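Local coordinates for glutamine amidotransferase type-2 domain-containing protein (Pseudomonas aeruginosa PAO1, PDB 1TE5) that is of unknown specific function but probably acts as a class-II (Ntn-type) glutamine amidotransferase, releasing ammonia from glutamine for transfer to an acceptor, at residues F17-L22 / R62-F67; A189-R194 / D231-T236; V220-A225 / V244-G249. All coordinates share one frame; numbering follows the deposited sequence.

Interaction 1. Residues F17-L22 / R62-F67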
loop_
_atom_site.group_PDB
_atom_site.type_symbol
_atom_site.label_atom_id
_atom_site.label_comp_id
_atom_site.label_asym_id
_atom_site.label_seq_id
_atom_site.Cartn_x
_atom_site.Cartn_y
_atom_site.Cartn_z
ATOM N N PHE A 17 -12.031 -12.832 4.198
ATOM C CA PHE A 17 -11.831 -13.356 2.864
ATOM C C PHE A 17 -11.194 -14.713 3.031
ATOM O O PHE A 17 -10.228 -14.857 3.781
ATOM C CB PHE A 17 -10.898 -12.471 2.045
ATOM C CG PHE A 17 -11.557 -11.253 1.497
ATOM C CD1 PHE A 17 -11.756 -10.136 2.307
ATOM C CD2 PHE A 17 -11.981 -11.213 0.169
ATOM C CE1 PHE A 17 -12.369 -8.990 1.802
ATOM C CE2 PHE A 17 -12.595 -10.073 -0.346
ATOM C CZ PHE A 17 -12.790 -8.955 0.473
ATOM N N SER A 18 -11.758 -15.700 2.350
ATOM C CA SER A 18 -11.240 -17.048 2.379
ATOM C C SER A 18 -11.051 -17.477 0.939
ATOM O O SER A 18 -12.028 -17.692 0.222
ATOM C CB SER A 18 -12.213 -18.010 3.075
ATOM O OG SER A 18 -12.315 -17.762 4.470
ATOM N N PHE A 19 -9.810 -17.439 0.469
ATOM C CA PHE A 19 -9.514 -17.903 -0.880
ATOM C C PHE A 19 -9.409 -19.425 -0.793
ATOM O O PHE A 19 -8.671 -19.954 0.053
ATOM C CB PHE A 19 -8.192 -17.332 -1.387
ATOM C CG PHE A 19 -8.297 -15.932 -1.885
ATOM C CD1 PHE A 19 -8.554 -15.679 -3.231
ATOM C CD2 PHE A 19 -8.156 -14.855 -1.011
ATOM C CE1 PHE A 19 -8.667 -14.371 -3.703
ATOM C CE2 PHE A 19 -8.266 -13.541 -1.468
ATOM C CZ PHE A 19 -8.523 -13.297 -2.819
ATOM N N THR A 20 -10.232 -20.128 -1.565
ATOM C CA THR A 20 -10.152 -21.582 -1.560
ATOM C C THR A 20 -8.776 -21.891 -2.153
ATOM O O THR A 20 -8.404 -21.320 -3.185
ATOM C CB THR A 20 -11.260 -22.249 -2.445
ATOM O OG1 THR A 20 -12.558 -22.015 -1.882
ATOM C CG2 THR A 20 -11.037 -23.767 -2.542
ATOM N N GLY A 21 -7.999 -22.717 -1.452
ATOM C CA GLY A 21 -6.680 -23.083 -1.940
ATOM C C GLY A 21 -6.773 -23.679 -3.334
ATOM O O GLY A 21 -7.810 -24.234 -3.706
ATOM N N LEU A 22 -5.710 -23.526 -4.116
ATOM C CA LEU A 22 -5.661 -24.055 -5.477
ATOM C C LEU A 22 -6.051 -25.541 -5.552
ATOM O O LEU A 22 -5.833 -26.303 -4.599
ATOM C CB LEU A 22 -4.246 -23.885 -6.033
ATOM C CG LEU A 22 -3.659 -22.481 -6.001
ATOM C CD1 LEU A 22 -2.183 -22.545 -6.283
ATOM C CD2 LEU A 22 -4.368 -21.626 -7.021
ATOM N N ARG A 62 -2.173 -15.340 1.739
ATOM C CA ARG A 62 -2.349 -15.844 3.091
ATOM C C ARG A 62 -2.507 -14.661 4.044
ATOM O O ARG A 62 -3.184 -14.760 5.070
ATOM C CB ARG A 62 -1.140 -16.680 3.516
ATOM C CG ARG A 62 -1.143 -18.107 3.008
ATOM C CD ARG A 62 -0.088 -18.943 3.734
ATOM N NE ARG A 62 1.246 -18.805 3.162
ATOM C CZ ARG A 62 1.602 -19.313 1.985
ATOM N NH1 ARG A 62 2.838 -19.152 1.531
ATOM N NH2 ARG A 62 0.717 -19.986 1.262
ATOM N N LEU A 63 -1.837 -13.560 3.717
ATOM C CA LEU A 63 -1.893 -12.357 4.527
ATOM C C LEU A 63 -3.302 -11.766 4.649
ATOM O O LEU A 63 -3.721 -11.407 5.748
ATOM C CB LEU A 63 -0.902 -11.322 3.997
ATOM C CG LEU A 63 0.362 -11.066 4.824
ATOM C CD1 LEU A 63 -0.008 -10.312 6.082
ATOM C CD2 LEU A 63 1.069 -12.371 5.163
ATOM N N VAL A 64 -4.031 -11.646 3.538
ATOM C CA VAL A 64 -5.398 -11.106 3.587
ATOM C C VAL A 64 -6.307 -11.957 4.452
ATOM O O VAL A 64 -7.209 -11.438 5.116
ATOM C CB VAL A 64 -6.087 -11.050 2.215
ATOM C CG1 VAL A 64 -5.849 -9.726 1.560
ATOM C CG2 VAL A 64 -5.646 -12.204 1.351
ATOM N N GLN A 65 -6.106 -13.269 4.382
ATOM C CA GLN A 65 -6.907 -14.212 5.145
ATOM C C GLN A 65 -6.597 -14.254 6.633
ATOM O O GLN A 65 -7.501 -14.503 7.432
ATOM C CB GLN A 65 -6.782 -15.610 4.552
ATOM C CG GLN A 65 -7.242 -15.694 3.119
ATOM C CD GLN A 65 -7.385 -17.119 2.643
ATOM O OE1 GLN A 65 -8.245 -17.873 3.120
ATOM N NE2 GLN A 65 -6.525 -17.510 1.714
ATOM N N ARG A 66 -5.337 -14.040 7.015
ATOM C CA ARG A 66 -4.968 -14.072 8.433
ATOM C C ARG A 66 -5.163 -12.755 9.201
ATOM O O ARG A 66 -5.185 -12.732 10.436
ATOM C CB ARG A 66 -3.548 -14.634 8.620
ATOM C CG ARG A 66 -2.449 -13.914 7.872
ATOM C CD ARG A 66 -1.121 -14.686 7.936
ATOM N NE ARG A 66 -0.511 -14.668 9.267
ATOM C CZ ARG A 66 0.801 -14.721 9.500
ATOM N NH1 ARG A 66 1.261 -14.698 10.746
ATOM N NH2 ARG A 66 1.664 -14.794 8.490
ATOM N N PHE A 67 -5.333 -11.668 8.459
ATOM C CA PHE A 67 -5.517 -10.346 9.046
ATOM C C PHE A 67 -6.964 -10.088 9.468
ATOM O O PHE A 67 -7.878 -10.193 8.657
ATOM C CB PHE A 67 -5.081 -9.269 8.035
ATOM C CG PHE A 67 -5.158 -7.858 8.568
ATOM C CD1 PHE A 67 -4.071 -7.280 9.208
ATOM C CD2 PHE A 67 -6.323 -7.113 8.444
ATOM C CE1 PHE A 67 -4.144 -5.982 9.719
ATOM C CE2 PHE A 67 -6.404 -5.819 8.951
ATOM C CZ PHE A 67 -5.312 -5.255 9.591
HETATM O O HOH W 1 -9.806 -11.539 6.298
HETATM O O HOH W 2 -5.987 -20.377 0.886
#

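Interaction 2. Residues A189-R194 / D231-T236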
loop_
_atom_site.group_PDB
_atom_site.type_symbol
_atom_site.label_atom_id
_atom_site.label_comp_id
_atom_site.label_asym_id
_atom_site.label_seq_id
_atom_site.Cartn_x
_atom_site.Cartn_y
_atom_site.Cartn_z
ATOM N N ALA A 189 -23.941 -4.410 -9.071
ATOM C CA ALA A 189 -25.108 -4.577 -8.223
ATOM C C ALA A 189 -24.761 -4.268 -6.774
ATOM O O ALA A 189 -23.582 -4.138 -6.424
ATOM C CB ALA A 189 -25.626 -6.009 -8.348
ATOM N N TYR A 190 -25.778 -4.170 -5.922
ATOM C CA TYR A 190 -25.545 -3.890 -4.510
ATOM C C TYR A 190 -26.680 -4.363 -3.615
ATOM O O TYR A 190 -27.752 -4.728 -4.091
ATOM C CB TYR A 190 -25.309 -2.386 -4.296
ATOM C CG TYR A 190 -26.489 -1.497 -4.654
ATOM C CD1 TYR A 190 -27.497 -1.230 -3.719
ATOM C CD2 TYR A 190 -26.588 -0.907 -5.918
ATOM C CE1 TYR A 190 -28.575 -0.397 -4.035
ATOM C CE2 TYR A 190 -27.664 -0.069 -6.241
ATOM C CZ TYR A 190 -28.651 0.181 -5.294
ATOM O OH TYR A 190 -29.705 1.015 -5.610
ATOM N N ILE A 191 -26.414 -4.396 -2.317
ATOM C CA ILE A 191 -27.421 -4.773 -1.338
ATOM C C ILE A 191 -27.105 -4.139 0.013
ATOM O O ILE A 191 -26.011 -4.316 0.552
ATOM C CB ILE A 191 -27.575 -6.309 -1.188
ATOM C CG1 ILE A 191 -28.732 -6.617 -0.230
ATOM C CG2 ILE A 191 -26.284 -6.942 -0.669
ATOM C CD1 ILE A 191 -29.085 -8.074 -0.151
ATOM N N THR A 192 -28.063 -3.385 0.542
ATOM C CA THR A 192 -27.887 -2.722 1.822
ATOM C C THR A 192 -28.531 -3.567 2.898
ATOM O O THR A 192 -29.660 -4.023 2.739
ATOM C CB THR A 192 -28.559 -1.347 1.836
ATOM O OG1 THR A 192 -28.177 -0.610 0.670
ATOM C CG2 THR A 192 -28.150 -0.570 3.078
ATOM N N ARG A 193 -27.820 -3.764 3.999
ATOM C CA ARG A 193 -28.329 -4.553 5.106
ATOM C C ARG A 193 -28.438 -3.648 6.320
ATOM O O ARG A 193 -27.468 -3.005 6.705
ATOM C CB ARG A 193 -27.385 -5.729 5.376
ATOM C CG ARG A 193 -27.307 -6.715 4.207
ATOM C CD ARG A 193 -26.063 -7.589 4.258
ATOM N NE ARG A 193 -26.007 -8.435 5.448
ATOM C CZ ARG A 193 -25.015 -8.413 6.337
ATOM N NH1 ARG A 193 -25.045 -9.226 7.388
ATOM N NH2 ARG A 193 -23.998 -7.569 6.189
ATOM N N ARG A 194 -29.634 -3.559 6.892
ATOM C CA ARG A 194 -29.867 -2.714 8.057
ATOM C C ARG A 194 -30.079 -3.511 9.327
ATOM O O ARG A 194 -30.814 -4.488 9.329
ATOM C CB ARG A 194 -31.077 -1.826 7.804
ATOM C CG ARG A 194 -30.854 -0.890 6.659
ATOM C CD ARG A 194 -32.132 -0.341 6.082
ATOM N NE ARG A 194 -31.829 0.448 4.893
ATOM C CZ ARG A 194 -31.179 1.605 4.921
ATOM N NH1 ARG A 194 -30.931 2.255 3.794
ATOM N NH2 ARG A 194 -30.802 2.127 6.083
ATOM N N ASP A 231 -28.130 -15.332 -3.164
ATOM C CA ASP A 231 -29.365 -15.495 -3.924
ATOM C C ASP A 231 -30.270 -14.277 -3.730
ATOM O O ASP A 231 -30.744 -14.006 -2.618
ATOM C CB ASP A 231 -30.108 -16.776 -3.538
ATOM C CG ASP A 231 -31.332 -17.021 -4.414
ATOM O OD1 ASP A 231 -31.254 -16.772 -5.641
ATOM O OD2 ASP A 231 -32.376 -17.449 -3.874
ATOM N N ASN A 232 -30.468 -13.548 -4.827
ATOM C CA ASN A 232 -31.288 -12.332 -4.896
ATOM C C ASN A 232 -32.276 -12.100 -3.756
ATOM O O ASN A 232 -33.223 -12.877 -3.555
ATOM C CB ASN A 232 -32.064 -12.281 -6.222
ATOM C CG ASN A 232 -31.156 -12.195 -7.436
ATOM O OD1 ASN A 232 -30.918 -13.196 -8.119
ATOM N ND2 ASN A 232 -30.675 -10.990 -7.735
ATOM N N GLU A 233 -32.052 -11.015 -3.021
ATOM C CA GLU A 233 -32.920 -10.629 -1.918
ATOM C C GLU A 233 -33.269 -9.179 -2.217
ATOM O O GLU A 233 -34.228 -8.881 -2.935
ATOM C CB GLU A 233 -32.162 -10.687 -0.593
ATOM C CG GLU A 233 -31.134 -11.777 -0.486
ATOM C CD GLU A 233 -30.324 -11.653 0.778
ATOM O OE1 GLU A 233 -30.934 -11.613 1.872
ATOM O OE2 GLU A 233 -29.078 -11.574 0.677
ATOM N N ASN A 234 -32.453 -8.290 -1.662
ATOM C CA ASN A 234 -32.588 -6.859 -1.850
ATOM C C ASN A 234 -31.522 -6.428 -2.841
ATOM O O ASN A 234 -31.156 -5.253 -2.900
ATOM C CB ASN A 234 -32.389 -6.119 -0.531
ATOM C CG ASN A 234 -33.657 -6.028 0.275
ATOM O OD1 ASN A 234 -34.093 -7.008 0.881
ATOM N ND2 ASN A 234 -34.269 -4.846 0.283
ATOM N N TRP A 235 -30.988 -7.396 -3.580
ATOM C CA TRP A 235 -29.967 -7.100 -4.573
ATOM C C TRP A 235 -30.548 -6.267 -5.696
ATOM O O TRP A 235 -31.364 -6.742 -6.487
ATOM C CB TRP A 235 -29.340 -8.377 -5.141
ATOM C CG TRP A 235 -28.241 -8.950 -4.291
ATOM C CD1 TRP A 235 -28.349 -9.970 -3.397
ATOM C CD2 TRP A 235 -26.863 -8.550 -4.279
ATOM N NE1 TRP A 235 -27.128 -10.234 -2.827
ATOM C CE2 TRP A 235 -26.197 -9.379 -3.349
ATOM C CE3 TRP A 235 -26.124 -7.570 -4.961
ATOM C CZ2 TRP A 235 -24.827 -9.262 -3.085
ATOM C CZ3 TRP A 235 -24.757 -7.452 -4.697
ATOM C CH2 TRP A 235 -24.127 -8.295 -3.765
ATOM N N THR A 236 -30.142 -5.007 -5.732
ATOM C CA THR A 236 -30.584 -4.084 -6.755
ATOM C C THR A 236 -29.559 -4.122 -7.887
ATOM O O THR A 236 -28.350 -4.078 -7.641
ATOM C CB THR A 236 -30.692 -2.665 -6.178
ATOM O OG1 THR A 236 -31.697 -2.642 -5.156
ATOM C CG2 THR A 236 -31.050 -1.672 -7.257
HETATM O O HOH W 3 -30.869 -3.150 -1.035
#

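Interaction 3. Residues V220-A225 / V244-G249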
loop_
_atom_site.group_PDB
_atom_site.type_symbol
_atom_site.label_atom_id
_atom_site.label_comp_id
_atom_site.label_asym_id
_atom_site.label_seq_id
_atom_site.Cartn_x
_atom_site.Cartn_y
_atom_site.Cartn_z
ATOM N N VAL A 220 -25.530 -0.186 9.324
ATOM C CA VAL A 220 -25.966 -0.152 7.936
ATOM C C VAL A 220 -24.708 -0.497 7.143
ATOM O O VAL A 220 -23.684 0.183 7.260
ATOM C CB VAL A 220 -26.507 1.247 7.487
ATOM C CG1 VAL A 220 -26.908 1.214 6.004
ATOM C CG2 VAL A 220 -27.692 1.666 8.332
ATOM N N VAL A 221 -24.756 -1.612 6.419
ATOM C CA VAL A 221 -23.620 -2.040 5.614
ATOM C C VAL A 221 -24.072 -2.430 4.216
ATOM O O VAL A 221 -24.987 -3.235 4.047
ATOM C CB VAL A 221 -22.784 -3.167 6.314
ATOM C CG1 VAL A 221 -23.422 -3.596 7.619
ATOM C CG2 VAL A 221 -22.576 -4.354 5.396
ATOM N N THR A 222 -23.427 -1.825 3.225
ATOM C CA THR A 222 -23.731 -2.062 1.824
ATOM C C THR A 222 -22.599 -2.753 1.101
ATOM O O THR A 222 -21.438 -2.378 1.236
ATOM C CB THR A 222 -24.023 -0.752 1.102
ATOM O OG1 THR A 222 -25.240 -0.207 1.613
ATOM C CG2 THR A 222 -24.152 -0.967 -0.410
ATOM N N VAL A 223 -22.945 -3.788 0.347
ATOM C CA VAL A 223 -21.970 -4.537 -0.424
ATOM C C VAL A 223 -22.256 -4.269 -1.893
ATOM O O VAL A 223 -23.419 -4.186 -2.297
ATOM C CB VAL A 223 -22.076 -6.052 -0.140
ATOM C CG1 VAL A 223 -20.982 -6.811 -0.899
ATOM C CG2 VAL A 223 -21.979 -6.309 1.364
ATOM N N ILE A 224 -21.199 -4.062 -2.671
ATOM C CA ILE A 224 -21.312 -3.801 -4.106
ATOM C C ILE A 224 -20.450 -4.850 -4.822
ATOM O O ILE A 224 -19.317 -5.103 -4.420
ATOM C CB ILE A 224 -20.808 -2.381 -4.447
ATOM C CG1 ILE A 224 -21.522 -1.352 -3.567
ATOM C CG2 ILE A 224 -21.064 -2.069 -5.908
ATOM C CD1 ILE A 224 -20.702 -0.141 -3.293
ATOM N N ALA A 225 -21.010 -5.501 -5.836
ATOM C CA ALA A 225 -20.285 -6.516 -6.584
ATOM C C ALA A 225 -20.646 -6.397 -8.046
ATOM O O ALA A 225 -21.553 -5.644 -8.393
ATOM C CB ALA A 225 -20.637 -7.896 -6.071
ATOM N N VAL A 244 -23.622 5.840 -8.265
ATOM C CA VAL A 244 -24.174 5.982 -6.928
ATOM C C VAL A 244 -23.043 6.422 -6.015
ATOM O O VAL A 244 -21.898 6.014 -6.197
ATOM C CB VAL A 244 -24.767 4.651 -6.385
ATOM C CG1 VAL A 244 -25.310 4.855 -4.991
ATOM C CG2 VAL A 244 -25.887 4.145 -7.283
ATOM N N LEU A 245 -23.337 7.340 -5.105
ATOM C CA LEU A 245 -22.331 7.785 -4.162
ATOM C C LEU A 245 -22.783 7.272 -2.817
ATOM O O LEU A 245 -23.905 7.555 -2.371
ATOM C CB LEU A 245 -22.197 9.310 -4.137
ATOM C CG LEU A 245 -20.986 9.813 -3.340
ATOM C CD1 LEU A 245 -19.701 9.216 -3.899
ATOM C CD2 LEU A 245 -20.927 11.326 -3.383
ATOM N N TRP A 246 -21.924 6.458 -2.217
ATOM C CA TRP A 246 -22.176 5.861 -0.925
ATOM C C TRP A 246 -21.333 6.550 0.120
ATOM O O TRP A 246 -20.339 7.199 -0.195
ATOM C CB TRP A 246 -21.803 4.378 -0.950
ATOM C CG TRP A 246 -22.603 3.593 -1.901
ATOM C CD1 TRP A 246 -22.291 3.304 -3.197
ATOM C CD2 TRP A 246 -23.877 3.005 -1.649
ATOM N NE1 TRP A 246 -23.298 2.572 -3.771
ATOM C CE2 TRP A 246 -24.286 2.371 -2.841
ATOM C CE3 TRP A 246 -24.719 2.951 -0.529
ATOM C CZ2 TRP A 246 -25.509 1.684 -2.948
ATOM C CZ3 TRP A 246 -25.935 2.267 -0.634
ATOM C CH2 TRP A 246 -26.315 1.644 -1.838
ATOM N N TRP A 247 -21.761 6.412 1.364
ATOM C CA TRP A 247 -21.070 6.969 2.511
ATOM C C TRP A 247 -21.892 6.496 3.693
ATOM O O TRP A 247 -23.097 6.766 3.762
ATOM C CB TRP A 247 -21.023 8.503 2.446
ATOM C CG TRP A 247 -20.039 9.117 3.404
ATOM C CD1 TRP A 247 -19.372 8.481 4.413
ATOM C CD2 TRP A 247 -19.596 10.478 3.431
ATOM N NE1 TRP A 247 -18.540 9.358 5.064
ATOM C CE2 TRP A 247 -18.662 10.592 4.484
ATOM C CE3 TRP A 247 -19.901 11.613 2.670
ATOM C CZ2 TRP A 247 -18.024 11.797 4.790
ATOM C CZ3 TRP A 247 -19.264 12.807 2.973
ATOM C CH2 TRP A 247 -18.339 12.890 4.027
ATOM N N GLY A 248 -21.249 5.775 4.607
ATOM C CA GLY A 248 -21.947 5.252 5.765
ATOM C C GLY A 248 -22.999 4.206 5.405
ATOM O O GLY A 248 -23.940 3.978 6.165
ATOM N N GLY A 249 -22.816 3.548 4.265
ATOM C CA GLY A 249 -23.756 2.535 3.819
ATOM C C GLY A 249 -25.032 3.121 3.247
ATOM O O GLY A 249 -25.917 2.390 2.815
#

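Interaction 1. Residues F17-L22 / R62-F67
Strand 17-19 and the last turn of helix 59-66 pass each other with axes 7.4 Å apart and chain directions 143° from parallel, the CA atoms of Phe-17 and Gln-65 coming closest, 5.5 Å apart. This is a strand-on-helix contact, where helix 59-66 packs beside the end of strand 12-19 in this Ntn-type fold; the helix also packs on strand 35-42 through Val-64, which touches Trp-36 and Ile-38. Gln-65 makes the largest single share of the contact and reaches across with its length rather than its tip alone. Its CG sits 3.2 Å from Phe-17 O, and beyond it the chain continues extended (chi2 -168°), which carries CD on toward the backbone of Phe-19. The two ends of the amide then meet different neighbours. Gln-65 OE1 lies 3.2 Å from Ser-18 CA, whereas NE2 approaches the CB of Phe-19 at 3.5 Å and stands at the edge of that phenyl ring, near its plane. Ring and amide planes are turned 60° apart, and the two groups do not stack. Deeper in, Phe-19 CE2 meets Val-64 CG2 at 4.1 Å, and Trp-36 packs against the same ring. The amide nitrogen also donates to Ala-61 O, one turn back in its own helix. A water accepts from Gln-65 NE2 at 3.0 Å and donates to Phe-19 O at 2.8 Å.

Interaction 2. Residues A189-R194 / D231-T236
Tyr-190 and Thr-236 form an antiparallel hydrogen-bonded pair, which joins strand 189-194 to the chain where it enters strand 236-238, an edge strand of the seven-stranded sheet of this Ntn-type fold. Tyr-190 N donates to Thr-236 O at 3.1 Å, and Thr-236 N returns the bond to Tyr-190 O at 2.9 Å. On the sheet face shared by this pair the two side chains run side by side. Tyr-190 takes the crowded position between its backbone N and carbonyl carbon (chi1 63°), and Thr-236 CB lies over one face of the phenol ring, 3.9 Å from its centroid, in a CH-pi contact. Thr-236 CG2 reaches further out along the ring, to 3.4 Å from Tyr-190 OH. On the other side of the strand from Tyr-190, Ile-191 and Trp-235 cross at about a right angle: Ile-191 CG2 sits over the six-membered ring of the indole, 3.8 Å from its centroid. The other branch of Ile-191 leads to the loop, CG1 touching Asn-234 CB at 3.7 Å. Ala-189 CB adds an apolar contact with Trp-235 CE3. Beyond the paired residues a water takes over, accepting from Thr-192 N and donating to Asn-234 O at 2.8 Å. Bridging is therefore direct at one residue pair and water-mediated farther along, while Trp-235 and Ile-191 are buried against each other and the loop residues before them stay exposed. Asn-234 N, 3.7 Å from Ile-191 CD1, is buried by the contact with no partner in the model, a probable small polar cost.

Interaction 3. Residues V220-A225 / V244-G249
Thr-222 lays its CG2 methyl over the six-membered ring of Trp-246, 3.7 Å from the ring centroid and only 12° off the ring normal, a close CH-pi contact in which the two side chains cross at about a right angle. Ile-224, two residues further along strand 220-225, covers the other end of the same indole face: its CD1 lies 4.1 Å from the centroid of the five-membered ring, the two side chains sliding past each other in opposite directions. Val-244 CG1, from the tryptophan's own strand, rests over the opposite face, and the indole is thus sandwiched between aliphatic groups. Tyr-190 meets it as well, with the rings edge-to-face. These side chains lie between the seven-stranded sheet, which holds 220-225, and the six-stranded sheet, which holds 243-247. Facing sheets of this kind form the central beta sandwich of Ntn-type amidotransferases.

The threonine's other branch works differently. OG1 is beside the backbone N (chi1 -67°), 3.4 Å from Trp-246 CZ3, and donates to Gly-249 O over 2.9 Å. It approaches that carbonyl from the side, with a C=O...OG1 angle of 120°, somewhat tilted from the carbonyl plane. Gly-249 belongs to the turn after strand 243-247, where Gly-248 and Gly-249 both have positive phi, and its N is bonded to Ser-8 OG. A CB on Gly-249 would fall 2.7 Å from Val-220 O, so the close approach depends on the absent side chain. Val-220 CG1 packs 3.5 Å from Gly-249 O. Thr-222 OG1 is also hydrogen-bonded to Thr-192 OG1. One threonine therefore serves both chemistries of the interface: its methyl supports the buried indole, while its hydroxyl satisfies the carbonyl of buried Gly-249 and links it to the neighbouring strand.

From the N terminus, interaction 1 comes first: helix 59-66 returns to strand 12-19, closing a loop that contains the hairpin 35-51. It is complete before the others open, and its nearest atoms are about 12 Å from interaction 2 and about 9 Å from interaction 3. The later two cross, their segments alternating along the chain as 189-194, 220-225, 231-236 and 244-249. They also touch, because 189-194 and 220-225 are neighbouring strands of one sheet. Interaction 2 fastens an edge strand of that sheet, 236-238, within its plane, whereas interaction 3 leaves the plane to join the six-stranded sheet. Interaction 1, its centre about 24 Å from that of interaction 3, involves the four-stranded sheet.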